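Local coordinates for mandelate racemase / muconate lactonizing enzyme (Burkholderia pseudomallei, PDB 2POD), which is of unknown specific function but belongs to the enolase superfamily, binds a sodium ion in the crystal and may act as a lyase, at residues N154-R159 with K176-D181; L165-S170 with S348-Y353; V329-T334 with A363-K368; R358-A363 with P386-R391. All coordinates share one frame; numbering follows the deposited sequence.

Interaction 1 of 4, residues N154-R159 with K176-D181; sequences NAFLHR and KIWPFD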
loop_
_atom_site.group_PDB
_atom_site.type_symbol
_atom_site.label_atom_id
_atom_site.label_comp_id
_atom_site.label_asym_id
_atom_site.label_seq_id
_atom_site.Cartn_x
_atom_site.Cartn_y
_atom_site.Cartn_z
ATOM N N ASN B 154 -6.277 28.927 36.183
ATOM C CA ASN B 154 -6.881 30.248 36.033
ATOM C C ASN B 154 -5.917 31.260 35.439
ATOM O O ASN B 154 -6.326 32.135 34.676
ATOM C CB ASN B 154 -7.434 30.757 37.368
ATOM C CG ASN B 154 -8.822 30.216 37.670
ATOM O OD1 ASN B 154 -9.779 30.470 36.932
ATOM N ND2 ASN B 154 -8.936 29.464 38.762
ATOM N N ALA B 155 -4.637 31.121 35.786
ATOM C CA ALA B 155 -3.573 31.915 35.186
ATOM C C ALA B 155 -3.512 31.799 33.654
ATOM O O ALA B 155 -3.515 32.825 32.978
ATOM C CB ALA B 155 -2.226 31.602 35.824
ATOM N N PHE B 156 -3.491 30.580 33.105
ATOM C CA PHE B 156 -3.481 30.435 31.639
ATOM C C PHE B 156 -4.755 30.862 30.908
ATOM O O PHE B 156 -4.697 31.293 29.752
ATOM C CB PHE B 156 -2.887 29.098 31.136
ATOM C CG PHE B 156 -3.876 27.947 30.998
ATOM C CD1 PHE B 156 -3.790 26.850 31.850
ATOM C CD2 PHE B 156 -4.821 27.915 29.972
ATOM C CE1 PHE B 156 -4.657 25.766 31.721
ATOM C CE2 PHE B 156 -5.705 26.840 29.838
ATOM C CZ PHE B 156 -5.619 25.761 30.712
ATOM N N LEU B 157 -5.889 30.750 31.594
ATOM C CA LEU B 157 -7.173 31.157 31.034
ATOM C C LEU B 157 -7.279 32.663 30.821
ATOM O O LEU B 157 -7.914 33.112 29.868
ATOM C CB LEU B 157 -8.330 30.648 31.897
ATOM C CG LEU B 157 -8.647 29.156 31.743
ATOM C CD1 LEU B 157 -9.420 28.625 32.945
ATOM C CD2 LEU B 157 -9.392 28.876 30.440
ATOM N N HIS B 158 -6.643 33.435 31.701
ATOM C CA HIS B 158 -6.942 34.860 31.826
ATOM C C HIS B 158 -5.712 35.758 31.715
ATOM O O HIS B 158 -5.726 36.742 30.972
ATOM C CB HIS B 158 -7.723 35.135 33.117
ATOM C CG HIS B 158 -8.935 34.271 33.279
ATOM N ND1 HIS B 158 -9.997 34.308 32.401
ATOM C CD2 HIS B 158 -9.244 33.332 34.204
ATOM C CE1 HIS B 158 -10.912 33.436 32.783
ATOM N NE2 HIS B 158 -10.480 32.830 33.873
ATOM N N ARG B 159 -4.614 35.369 32.555
ATOM C CA ARG B 159 -3.382 36.160 32.710
ATOM C C ARG B 159 -2.174 35.348 32.229
ATOM O O ARG B 159 -1.230 35.103 32.985
ATOM C CB ARG B 159 -3.178 36.596 34.178
ATOM C CG ARG B 159 -4.477 36.774 34.995
ATOM C CD ARG B 159 -4.210 36.996 36.491
ATOM N NE ARG B 159 -3.980 35.760 37.263
ATOM C CZ ARG B 159 -4.915 34.844 37.563
ATOM N NH1 ARG B 159 -6.174 34.977 37.141
ATOM N NH2 ARG B 159 -4.586 33.769 38.284
ATOM N N LYS B 176 2.546 23.327 29.440
ATOM C CA LYS B 176 1.378 22.736 28.799
ATOM C C LYS B 176 0.072 23.393 29.228
ATOM O O LYS B 176 -0.224 23.502 30.419
ATOM C CB LYS B 176 1.311 21.237 29.070
ATOM C CG LYS B 176 0.322 20.502 28.181
ATOM C CD LYS B 176 0.660 19.038 28.094
ATOM C CE LYS B 176 0.074 18.282 29.265
ATOM N NZ LYS B 176 0.558 16.874 29.296
ATOM N N ILE B 177 -0.711 23.822 28.243
ATOM C CA ILE B 177 -2.022 24.413 28.496
ATOM C C ILE B 177 -3.132 23.688 27.717
ATOM O O ILE B 177 -2.844 22.919 26.802
ATOM C CB ILE B 177 -2.024 25.927 28.190
ATOM C CG1 ILE B 177 -1.698 26.177 26.714
ATOM C CG2 ILE B 177 -1.009 26.646 29.091
ATOM C CD1 ILE B 177 -2.015 27.572 26.248
ATOM N N TRP B 178 -4.390 23.926 28.088
ATOM C CA TRP B 178 -5.515 23.305 27.391
ATOM C C TRP B 178 -6.756 24.179 27.142
ATOM O O TRP B 178 -7.863 23.792 27.523
ATOM C CB TRP B 178 -5.901 21.977 28.052
ATOM C CG TRP B 178 -6.124 22.046 29.530
ATOM C CD1 TRP B 178 -7.319 22.208 30.176
ATOM C CD2 TRP B 178 -5.127 21.946 30.556
ATOM N NE1 TRP B 178 -7.126 22.221 31.537
ATOM C CE2 TRP B 178 -5.791 22.063 31.797
ATOM C CE3 TRP B 178 -3.736 21.772 30.548
ATOM C CZ2 TRP B 178 -5.113 22.005 33.014
ATOM C CZ3 TRP B 178 -3.067 21.725 31.752
ATOM C CH2 TRP B 178 -3.756 21.830 32.970
ATOM N N PRO B 179 -6.595 25.331 26.447
ATOM C CA PRO B 179 -7.692 26.305 26.349
ATOM C C PRO B 179 -8.859 25.966 25.391
ATOM O O PRO B 179 -9.839 26.712 25.351
ATOM C CB PRO B 179 -6.982 27.573 25.881
ATOM C CG PRO B 179 -5.825 27.083 25.100
ATOM C CD PRO B 179 -5.396 25.790 25.718
ATOM N N PHE B 180 -8.760 24.870 24.637
ATOM C CA PHE B 180 -9.814 24.483 23.686
ATOM C C PHE B 180 -10.866 23.583 24.331
ATOM O O PHE B 180 -11.939 23.373 23.769
ATOM C CB PHE B 180 -9.222 23.804 22.444
ATOM C CG PHE B 180 -8.233 24.658 21.693
ATOM C CD1 PHE B 180 -6.874 24.574 21.969
ATOM C CD2 PHE B 180 -8.665 25.545 20.718
ATOM C CE1 PHE B 180 -5.963 25.355 21.288
ATOM C CE2 PHE B 180 -7.762 26.344 20.036
ATOM C CZ PHE B 180 -6.408 26.247 20.316
ATOM N N ASP B 181 -10.548 23.080 25.522
ATOM C CA ASP B 181 -11.437 22.234 26.326
ATOM C C ASP B 181 -12.915 22.634 26.521
ATOM O O ASP B 181 -13.788 21.773 26.358
ATOM C CB ASP B 181 -10.787 21.897 27.671
ATOM C CG ASP B 181 -9.639 20.917 27.536
ATOM O OD1 ASP B 181 -8.944 20.931 26.492
ATOM O OD2 ASP B 181 -9.436 20.125 28.482
#
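Phe-156, Ile-177 and Trp-178 make up most of this contact, with the phenyl ring of Phe-156 wedged into the corner where strand 174-177 gives way to a turn. One face of that ring lies on Ile-177: CB of Ile-177 sits 3.9 Å from the ring centroid and only 13° off its normal, a CH-pi contact, while CG2 of Ile-177 packs 3.7 Å from CG of Phe-156. The far end of the ring runs edge-on into the indole. Phe-156 CZ comes within 3.8 Å of CD2 of Trp-178 and the planes stand 70° apart, a T-shaped pair in which tryptophan offers its face. CG of Phe-156 is held between the backbone N and the carbonyl carbon (chi1 89°), and this torsion sends the ring out from the helix into the corner. Obliquely to the ring lies the backbone, with Trp-178 N 3.4 Å from Phe-156 CZ. Pro-179 CB borders CE2 of Phe-156 more loosely. The contact thus packs helix 152-158 against the C-terminal end of a barrel strand, where the indole also meets His-222 edge-to-face and touches Glu-220, a sodium ligand; strand 174-177 itself runs between strands 117-122 and 216-220, with helix 202-210 touching Ile-177 and Pro-179.

Interaction 2 of 4, residues L165-S170 with S348-Y353; sequences LDLLDS and SVRAFY
Arg-350, in the first turn of helix 350-356, stretches across to Asp-166 and Leu-167 on helix 160-170, joining two helices that pack round the TIM-type barrel of the enolase superfamily. Its CB points toward helix 160-170, and CG lies between the backbone N and the carbonyl carbon (chi1 60°). From CG to NE the chain is extended, a straight arm long enough to bridge backbones whose nearest CA atoms, those of Leu-167 and Arg-350, are 9.7 Å apart. CD is the first atom to meet the other helix, 3.9 Å from CD2 of Leu-167. NE passes the same methyl, but its polar partner is Asp-152, through a salt bridge. At CZ the guanidinium lies flat under Leu-167 CD2, which sits over one face and toward the rim. The leucine branch thereby packs against the charged group while leaving its edge to the acid.

That edge is where Asp-166 arrives. NH1 and NH2 both close on the single oxygen OD1, an end-on grip with the acceptor near the guanidinium plane. The carboxylate is turned 51° from that plane, and both nitrogens approach from one of its faces, NH2 on the anti side and NH1 from well above. Neither bond is straight, as expected when two donors share one atom. Held by Asp-152 at NE and Asp-166 at its tip, the guanidinium has its rotation fixed, and the two acids probably favour its positive charge. The two bonds to Asp-166 OD1 measure 2.8 Å from Arg-350 NH2, with an N-H...O angle of 146°, and 2.9 Å from Arg-350 NH1.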
loop_
_atom_site.group_PDB
_atom_site.type_symbol
_atom_site.label_atom_id
_atom_site.label_comp_id
_atom_site.label_asym_id
_atom_site.label_seq_id
_atom_site.Cartn_x
_atom_site.Cartn_y
_atom_site.Cartn_z
ATOM N N LEU B 165 5.967 34.521 32.207
ATOM C CA LEU B 165 7.059 35.298 32.812
ATOM C C LEU B 165 7.493 34.758 34.177
ATOM O O LEU B 165 8.687 34.729 34.496
ATOM C CB LEU B 165 6.658 36.770 32.929
ATOM C CG LEU B 165 6.602 37.587 31.631
ATOM C CD1 LEU B 165 5.769 38.855 31.826
ATOM C CD2 LEU B 165 8.005 37.925 31.105
ATOM N N ASP B 166 6.512 34.316 34.958
ATOM C CA ASP B 166 6.740 33.705 36.261
ATOM C C ASP B 166 7.462 32.353 36.168
ATOM O O ASP B 166 8.362 32.073 36.966
ATOM C CB ASP B 166 5.403 33.575 37.006
ATOM C CG ASP B 166 5.537 32.899 38.355
ATOM O OD1 ASP B 166 4.630 32.112 38.692
ATOM O OD2 ASP B 166 6.527 33.154 39.080
ATOM N N LEU B 167 7.076 31.525 35.200
ATOM C CA LEU B 167 7.749 30.242 34.982
ATOM C C LEU B 167 9.177 30.405 34.479
ATOM O O LEU B 167 10.068 29.651 34.873
ATOM C CB LEU B 167 6.951 29.354 34.027
ATOM C CG LEU B 167 5.717 28.694 34.635
ATOM C CD1 LEU B 167 4.745 28.305 33.559
ATOM C CD2 LEU B 167 6.075 27.498 35.509
ATOM N N LEU B 168 9.382 31.399 33.620
ATOM C CA LEU B 168 10.701 31.726 33.094
ATOM C C LEU B 168 11.676 32.221 34.170
ATOM O O LEU B 168 12.883 31.981 34.069
ATOM C CB LEU B 168 10.573 32.758 31.972
ATOM C CG LEU B 168 11.740 32.878 30.990
ATOM C CD1 LEU B 168 11.635 31.830 29.893
ATOM C CD2 LEU B 168 11.783 34.277 30.402
ATOM N N ASP B 169 11.147 32.898 35.192
ATOM C CA ASP B 169 11.945 33.374 36.325
ATOM C C ASP B 169 12.499 32.243 37.193
ATOM O O ASP B 169 13.615 32.343 37.704
ATOM C CB ASP B 169 11.135 34.343 37.191
ATOM C CG ASP B 169 11.906 35.614 37.535
ATOM O OD1 ASP B 169 13.086 35.527 37.946
ATOM O OD2 ASP B 169 11.322 36.709 37.396
ATOM N N SER B 170 11.721 31.174 37.356
ATOM C CA SER B 170 12.191 29.978 38.060
ATOM C C SER B 170 13.015 29.053 37.161
ATOM O O SER B 170 13.682 28.134 37.644
ATOM C CB SER B 170 11.026 29.223 38.708
ATOM O OG SER B 170 9.971 29.005 37.789
ATOM N N SER B 348 5.943 17.783 35.113
ATOM C CA SER B 348 5.697 18.032 36.527
ATOM C C SER B 348 4.716 19.189 36.699
ATOM O O SER B 348 4.542 20.012 35.790
ATOM C CB SER B 348 7.010 18.333 37.252
ATOM O OG SER B 348 7.510 19.617 36.903
ATOM N N VAL B 349 4.066 19.236 37.860
ATOM C CA VAL B 349 3.116 20.300 38.194
ATOM C C VAL B 349 3.554 20.969 39.501
ATOM O O VAL B 349 3.575 20.325 40.547
ATOM C CB VAL B 349 1.675 19.742 38.344
ATOM C CG1 VAL B 349 0.671 20.870 38.541
ATOM C CG2 VAL B 349 1.288 18.933 37.130
ATOM N N ARG B 350 3.908 22.251 39.433
ATOM C CA ARG B 350 4.501 22.950 40.578
ATOM C C ARG B 350 3.564 23.111 41.776
ATOM O O ARG B 350 4.003 23.026 42.923
ATOM C CB ARG B 350 5.153 24.277 40.165
ATOM C CG ARG B 350 4.212 25.280 39.522
ATOM C CD ARG B 350 4.933 26.548 39.124
ATOM N NE ARG B 350 3.973 27.581 38.742
ATOM C CZ ARG B 350 4.260 28.872 38.604
ATOM N NH1 ARG B 350 5.494 29.315 38.806
ATOM N NH2 ARG B 350 3.303 29.722 38.262
ATOM N N ALA B 351 2.271 23.285 41.496
ATOM C CA ALA B 351 1.214 23.264 42.519
ATOM C C ALA B 351 1.079 21.921 43.244
ATOM O O ALA B 351 0.441 21.837 44.297
ATOM C CB ALA B 351 -0.122 23.662 41.902
ATOM N N PHE B 352 1.672 20.875 42.676
ATOM C CA PHE B 352 1.590 19.539 43.248
ATOM C C PHE B 352 2.829 19.273 44.108
ATOM O O PHE B 352 2.700 18.938 45.290
ATOM C CB PHE B 352 1.462 18.480 42.142
ATOM C CG PHE B 352 0.073 18.342 41.554
ATOM C CD1 PHE B 352 -0.840 19.400 41.567
ATOM C CD2 PHE B 352 -0.308 17.142 40.952
ATOM C CE1 PHE B 352 -2.111 19.256 41.013
ATOM C CE2 PHE B 352 -1.580 16.992 40.390
ATOM C CZ PHE B 352 -2.482 18.053 40.422
ATOM N N TYR B 353 4.019 19.441 43.521
ATOM C CA TYR B 353 5.276 19.165 44.228
ATOM C C TYR B 353 5.734 20.197 45.265
ATOM O O TYR B 353 6.438 19.843 46.213
ATOM C CB TYR B 353 6.417 18.726 43.287
ATOM C CG TYR B 353 6.900 19.768 42.296
ATOM C CD1 TYR B 353 7.688 20.847 42.702
ATOM C CD2 TYR B 353 6.600 19.654 40.943
ATOM C CE1 TYR B 353 8.135 21.797 41.794
ATOM C CE2 TYR B 353 7.045 20.597 40.027
ATOM C CZ TYR B 353 7.806 21.666 40.457
ATOM O OH TYR B 353 8.246 22.598 39.548
#

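Interaction 3 of 4, residues V329-T334 with A363-K368; sequences VLTAST and ALPTVK
Pro-365 presses its ring against Leu-330 and Thr-331 on helix 327-339, a helix of the TIM-type barrel domain, just before the chain enters the short hairpin formed by strands 366-368 and 371-373. The CA atoms of Thr-331 and Pro-365 are 6.0 Å apart, close enough for the ring to fit against one turn of the helix. The CG of Pro-365 reaches both helix residues, while CB and CD each serve one of them.

Leu-330 points its CB toward the loop, and a chi1 of -160° places CG opposite the backbone N, beside the carbonyl carbon. From there CD1 reaches the ring, 3.8 Å from CG of Pro-365 and nearly as close to CB. Leu-330 also touches Ile-372, which Pro-365 touches as well, so strand 371-373 packs on both residues of this apolar pair. Gln-346 of strand 346-348 is a further neighbour of the leucine.

Thr-331 presents its hydroxyl side instead. With chi1 at -53°, OG1 lies opposite the carbonyl carbon and beside the backbone N, where it can bond to Pro-327 O one turn back in its own helix. The same oxygen rests against the proline carbons, so a buried polar atom is satisfied by backbone on one count and packed by CH groups on another. Thr-334, a turn further on, likewise folds its hydroxyl onto the helix: chi1 is -60°, and OG1 bonds Leu-330 O at 2.7 Å. Across the contact, the closest approach is from Thr-331 OG1 to Pro-365 CD, at 3.4 Å.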
loop_
_atom_site.group_PDB
_atom_site.type_symbol
_atom_site.label_atom_id
_atom_site.label_comp_id
_atom_site.label_asym_id
_atom_site.label_seq_id
_atom_site.Cartn_x
_atom_site.Cartn_y
_atom_site.Cartn_z
ATOM N N VAL B 329 4.169 8.146 41.101
ATOM C CA VAL B 329 4.222 8.168 39.634
ATOM C C VAL B 329 5.246 9.176 39.105
ATOM O O VAL B 329 6.034 8.838 38.225
ATOM C CB VAL B 329 2.804 8.337 39.002
ATOM C CG1 VAL B 329 2.860 8.859 37.572
ATOM C CG2 VAL B 329 2.077 7.017 39.032
ATOM N N LEU B 330 5.269 10.379 39.682
ATOM C CA LEU B 330 6.238 11.423 39.305
ATOM C C LEU B 330 7.683 10.980 39.535
ATOM O O LEU B 330 8.584 11.358 38.795
ATOM C CB LEU B 330 5.962 12.721 40.083
ATOM C CG LEU B 330 6.462 14.108 39.629
ATOM C CD1 LEU B 330 7.382 14.753 40.632
ATOM C CD2 LEU B 330 7.057 14.204 38.227
ATOM N N THR B 331 7.884 10.172 40.568
ATOM C CA THR B 331 9.207 9.735 40.985
ATOM C C THR B 331 9.689 8.612 40.084
ATOM O O THR B 331 10.821 8.648 39.595
ATOM C CB THR B 331 9.168 9.266 42.446
ATOM O OG1 THR B 331 8.588 10.299 43.244
ATOM C CG2 THR B 331 10.547 8.944 42.962
ATOM N N ALA B 332 8.813 7.628 39.873
ATOM C CA ALA B 332 9.056 6.495 38.982
ATOM C C ALA B 332 9.263 6.905 37.521
ATOM O O ALA B 332 10.101 6.328 36.828
ATOM C CB ALA B 332 7.922 5.477 39.101
ATOM N N SER B 333 8.513 7.909 37.066
ATOM C CA SER B 333 8.674 8.451 35.719
ATOM C C SER B 333 10.020 9.127 35.566
ATOM O O SER B 333 10.628 9.062 34.492
ATOM C CB SER B 333 7.574 9.463 35.381
ATOM O OG SER B 333 6.287 8.957 35.664
ATOM N N THR B 334 10.468 9.790 36.629
ATOM C CA THR B 334 11.739 10.520 36.616
ATOM C C THR B 334 12.913 9.545 36.551
ATOM O O THR B 334 13.871 9.779 35.817
ATOM C CB THR B 334 11.862 11.486 37.819
ATOM O OG1 THR B 334 10.793 12.442 37.772
ATOM C CG2 THR B 334 13.182 12.235 37.791
ATOM N N ALA B 363 10.401 11.710 50.748
ATOM C CA ALA B 363 11.281 12.463 49.852
ATOM C C ALA B 363 10.556 12.751 48.540
ATOM O O ALA B 363 9.630 12.038 48.171
ATOM C CB ALA B 363 12.574 11.676 49.589
ATOM N N LEU B 364 10.981 13.794 47.839
ATOM C CA LEU B 364 10.385 14.152 46.557
ATOM C C LEU B 364 11.473 14.377 45.510
ATOM O O LEU B 364 12.588 14.766 45.863
ATOM C CB LEU B 364 9.531 15.417 46.691
ATOM C CG LEU B 364 8.068 15.322 47.147
ATOM C CD1 LEU B 364 7.472 16.716 47.147
ATOM C CD2 LEU B 364 7.228 14.396 46.272
ATOM N N PRO B 365 11.155 14.120 44.221
ATOM C CA PRO B 365 11.934 14.646 43.102
ATOM C C PRO B 365 12.173 16.146 43.192
ATOM O O PRO B 365 11.242 16.914 43.464
ATOM C CB PRO B 365 11.064 14.316 41.889
ATOM C CG PRO B 365 10.344 13.094 42.290
ATOM C CD PRO B 365 10.040 13.278 43.747
ATOM N N THR B 366 13.422 16.545 42.977
ATOM C CA THR B 366 13.850 17.919 43.200
ATOM C C THR B 366 13.802 18.691 41.887
ATOM O O THR B 366 14.445 18.302 40.911
ATOM C CB THR B 366 15.290 17.963 43.763
ATOM O OG1 THR B 366 15.423 17.005 44.824
ATOM C CG2 THR B 366 15.634 19.364 44.273
ATOM N N VAL B 367 13.041 19.782 41.868
ATOM C CA VAL B 367 13.023 20.681 40.717
ATOM C C VAL B 367 13.880 21.922 40.948
ATOM O O VAL B 367 13.590 22.736 41.831
ATOM C CB VAL B 367 11.586 21.071 40.306
ATOM C CG1 VAL B 367 11.604 21.997 39.096
ATOM C CG2 VAL B 367 10.777 19.824 39.990
ATOM N N LYS B 368 14.935 22.052 40.146
ATOM C CA LYS B 368 15.793 23.236 40.149
ATOM C C LYS B 368 16.242 23.612 38.732
ATOM O O LYS B 368 16.698 22.751 37.970
ATOM C CB LYS B 368 17.013 23.003 41.049
ATOM C CG LYS B 368 17.624 24.277 41.623
ATOM C CD LYS B 368 19.019 24.011 42.173
ATOM C CE LYS B 368 19.658 25.281 42.711
ATOM N NZ LYS B 368 20.173 26.153 41.620
#

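Interaction 4 of 4, residues R358-A363 with P386-R391; sequences RDLVTA and PDIRER
Ile-388 and Leu-360 form the tight, buried half of this contact, and Arg-391 over Asp-359 forms its exposed half. At the inner end CD1 of Ile-388 lies against the backbone of Leu-360, 3.6 Å from the carbonyl O and 3.8 Å from CA; the bond from CA to CB of Leu-360 points away, and CB is the side-chain atom nearest that methyl. A chi1 of -161° sets CG1 of Ile-388 opposite its backbone N and carries CD1 across to the loop. Ile-394 of the neighbouring strand also touches this isoleucine.

Toward solvent the fit is different. The chain of Arg-391 bends at chi2 and chi3 and lays one face of its guanidinium over the carbonyl O of Asp-359, with NE 3.2 Å from that oxygen. The angle is too poor for a hydrogen bond, because the oxygen sits above the plane rather than at an N-H. The edge is used at home: NH2 makes a salt bridge to Asp-387 OD2, 2.8 Å away on the syn side. The carboxylate of Asp-359 stays apart, OD2 lying 5.1 Å from Arg-391 NH1. Chemically, then, loop and short helix are joined by apolar packing plus an electrostatic attraction, probably mild, between guanidinium and carbonyl oxygen.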
loop_
_atom_site.group_PDB
_atom_site.type_symbol
_atom_site.label_atom_id
_atom_site.label_comp_id
_atom_site.label_asym_id
_atom_site.label_seq_id
_atom_site.Cartn_x
_atom_site.Cartn_y
_atom_site.Cartn_z
ATOM N N ARG B 358 3.880 17.197 49.555
ATOM C CA ARG B 358 4.954 17.376 50.541
ATOM C C ARG B 358 4.707 16.632 51.853
ATOM O O ARG B 358 5.653 16.198 52.515
ATOM C CB ARG B 358 5.182 18.863 50.825
ATOM C CG ARG B 358 5.730 19.659 49.649
ATOM C CD ARG B 358 6.864 20.580 50.085
ATOM N NE ARG B 358 7.875 20.729 49.040
ATOM C CZ ARG B 358 8.902 19.900 48.844
ATOM N NH1 ARG B 358 9.081 18.840 49.625
ATOM N NH2 ARG B 358 9.756 20.135 47.858
ATOM N N ASP B 359 3.434 16.478 52.207
ATOM C CA ASP B 359 3.030 15.887 53.483
ATOM C C ASP B 359 3.056 14.367 53.443
ATOM O O ASP B 359 3.124 13.713 54.488
ATOM C CB ASP B 359 1.628 16.367 53.869
ATOM C CG ASP B 359 1.372 17.806 53.453
ATOM O OD1 ASP B 359 0.882 18.016 52.319
ATOM O OD2 ASP B 359 1.677 18.721 54.253
ATOM N N LEU B 360 2.999 13.810 52.236
ATOM C CA LEU B 360 2.576 12.423 52.051
ATOM C C LEU B 360 3.737 11.444 51.985
ATOM O O LEU B 360 3.574 10.262 52.312
ATOM C CB LEU B 360 1.695 12.270 50.808
ATOM C CG LEU B 360 0.642 13.329 50.471
ATOM C CD1 LEU B 360 -0.011 12.991 49.148
ATOM C CD2 LEU B 360 -0.407 13.482 51.562
ATOM N N VAL B 361 4.901 11.925 51.551
ATOM C CA VAL B 361 6.045 11.044 51.307
ATOM C C VAL B 361 7.355 11.552 51.901
ATOM O O VAL B 361 7.526 12.756 52.110
ATOM C CB VAL B 361 6.227 10.682 49.799
ATOM C CG1 VAL B 361 5.148 9.706 49.334
ATOM C CG2 VAL B 361 6.270 11.931 48.919
ATOM N N THR B 362 8.271 10.611 52.151
ATOM C CA THR B 362 9.536 10.850 52.854
ATOM C C THR B 362 10.534 11.712 52.072
ATOM O O THR B 362 11.416 12.345 52.663
ATOM C CB THR B 362 10.228 9.520 53.212
ATOM O OG1 THR B 362 10.206 8.651 52.077
ATOM C CG2 THR B 362 9.530 8.836 54.377
ATOM N N ALA B 363 10.401 11.710 50.748
ATOM C CA ALA B 363 11.281 12.463 49.852
ATOM C C ALA B 363 10.556 12.751 48.540
ATOM O O ALA B 363 9.630 12.038 48.171
ATOM C CB ALA B 363 12.574 11.676 49.589
ATOM N N PRO B 386 5.494 7.519 57.590
ATOM C CA PRO B 386 5.193 6.416 58.509
ATOM C C PRO B 386 3.935 6.630 59.360
ATOM O O PRO B 386 3.418 5.670 59.937
ATOM C CB PRO B 386 6.436 6.354 59.407
ATOM C CG PRO B 386 7.489 7.146 58.689
ATOM C CD PRO B 386 6.736 8.211 57.977
ATOM N N ASP B 387 3.453 7.870 59.425
ATOM C CA ASP B 387 2.217 8.199 60.135
ATOM C C ASP B 387 1.060 8.602 59.200
ATOM O O ASP B 387 0.202 9.416 59.568
ATOM C CB ASP B 387 2.485 9.281 61.194
ATOM C CG ASP B 387 2.996 10.597 60.597
ATOM O OD1 ASP B 387 2.879 11.637 61.282
ATOM O OD2 ASP B 387 3.515 10.604 59.457
ATOM N N ILE B 388 1.036 8.014 58.001
ATOM C CA ILE B 388 0.156 8.460 56.910
ATOM C C ILE B 388 -1.336 8.249 57.200
ATOM O O ILE B 388 -2.173 9.070 56.812
ATOM C CB ILE B 388 0.589 7.869 55.515
ATOM C CG1 ILE B 388 0.004 8.669 54.346
ATOM C CG2 ILE B 388 0.300 6.366 55.399
ATOM C CD1 ILE B 388 0.549 10.069 54.226
ATOM N N ARG B 389 -1.646 7.177 57.928
ATOM C CA ARG B 389 -3.020 6.833 58.301
ATOM C C ARG B 389 -3.625 7.800 59.329
ATOM O O ARG B 389 -4.831 7.772 59.572
ATOM C CB ARG B 389 -3.088 5.393 58.822
ATOM C CG ARG B 389 -2.682 4.332 57.803
ATOM C CD ARG B 389 -2.638 2.948 58.442
ATOM N NE ARG B 389 -2.711 1.864 57.460
ATOM C CZ ARG B 389 -1.663 1.330 56.830
ATOM N NH1 ARG B 389 -1.849 0.347 55.964
ATOM N NH2 ARG B 389 -0.430 1.776 57.052
ATOM N N GLU B 390 -2.781 8.653 59.912
ATOM C CA GLU B 390 -3.191 9.608 60.945
ATOM C C GLU B 390 -3.473 10.997 60.375
ATOM O O GLU B 390 -4.477 11.617 60.727
ATOM C CB GLU B 390 -2.139 9.690 62.059
ATOM C CG GLU B 390 -2.259 8.603 63.127
ATOM C CD GLU B 390 -1.916 7.210 62.609
ATOM O OE1 GLU B 390 -0.733 6.958 62.295
ATOM O OE2 GLU B 390 -2.837 6.372 62.511
ATOM N N ARG B 391 -2.590 11.475 59.497
ATOM C CA ARG B 391 -2.779 12.756 58.801
ATOM C C ARG B 391 -3.946 12.702 57.812
ATOM O O ARG B 391 -4.653 13.695 57.613
ATOM C CB ARG B 391 -1.504 13.171 58.058
ATOM C CG ARG B 391 -0.207 12.863 58.781
ATOM C CD ARG B 391 0.896 12.517 57.797
ATOM N NE ARG B 391 1.640 13.700 57.372
ATOM C CZ ARG B 391 2.819 14.072 57.867
ATOM N NH1 ARG B 391 3.410 15.167 57.410
ATOM N NH2 ARG B 391 3.411 13.355 58.813
#

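How the interactions relate
Along the chain, interactions 1 and 2 interleave: helix 152-158, helix 160-170 and strand 174-177 follow one another, and interaction 2 then leaps to helix 350-356. Their centres are 15 Å apart without touching. Interactions 2 and 3 also interleave, as do 3 and 4, which share Ala-363. Here contact is direct: Tyr-353 O lies 3.4 Å from Leu-364 CD1, and Leu-364 CD1 lies 3.6 Å from Arg-358 NH1. Interactions 1 and 4 are farthest apart, about 32 Å between centres. The set runs from the first helices of the barrel domain, across its last helices, to helix 388-391, where the chain passes into strand 394-400 of the separate antiparallel sheet.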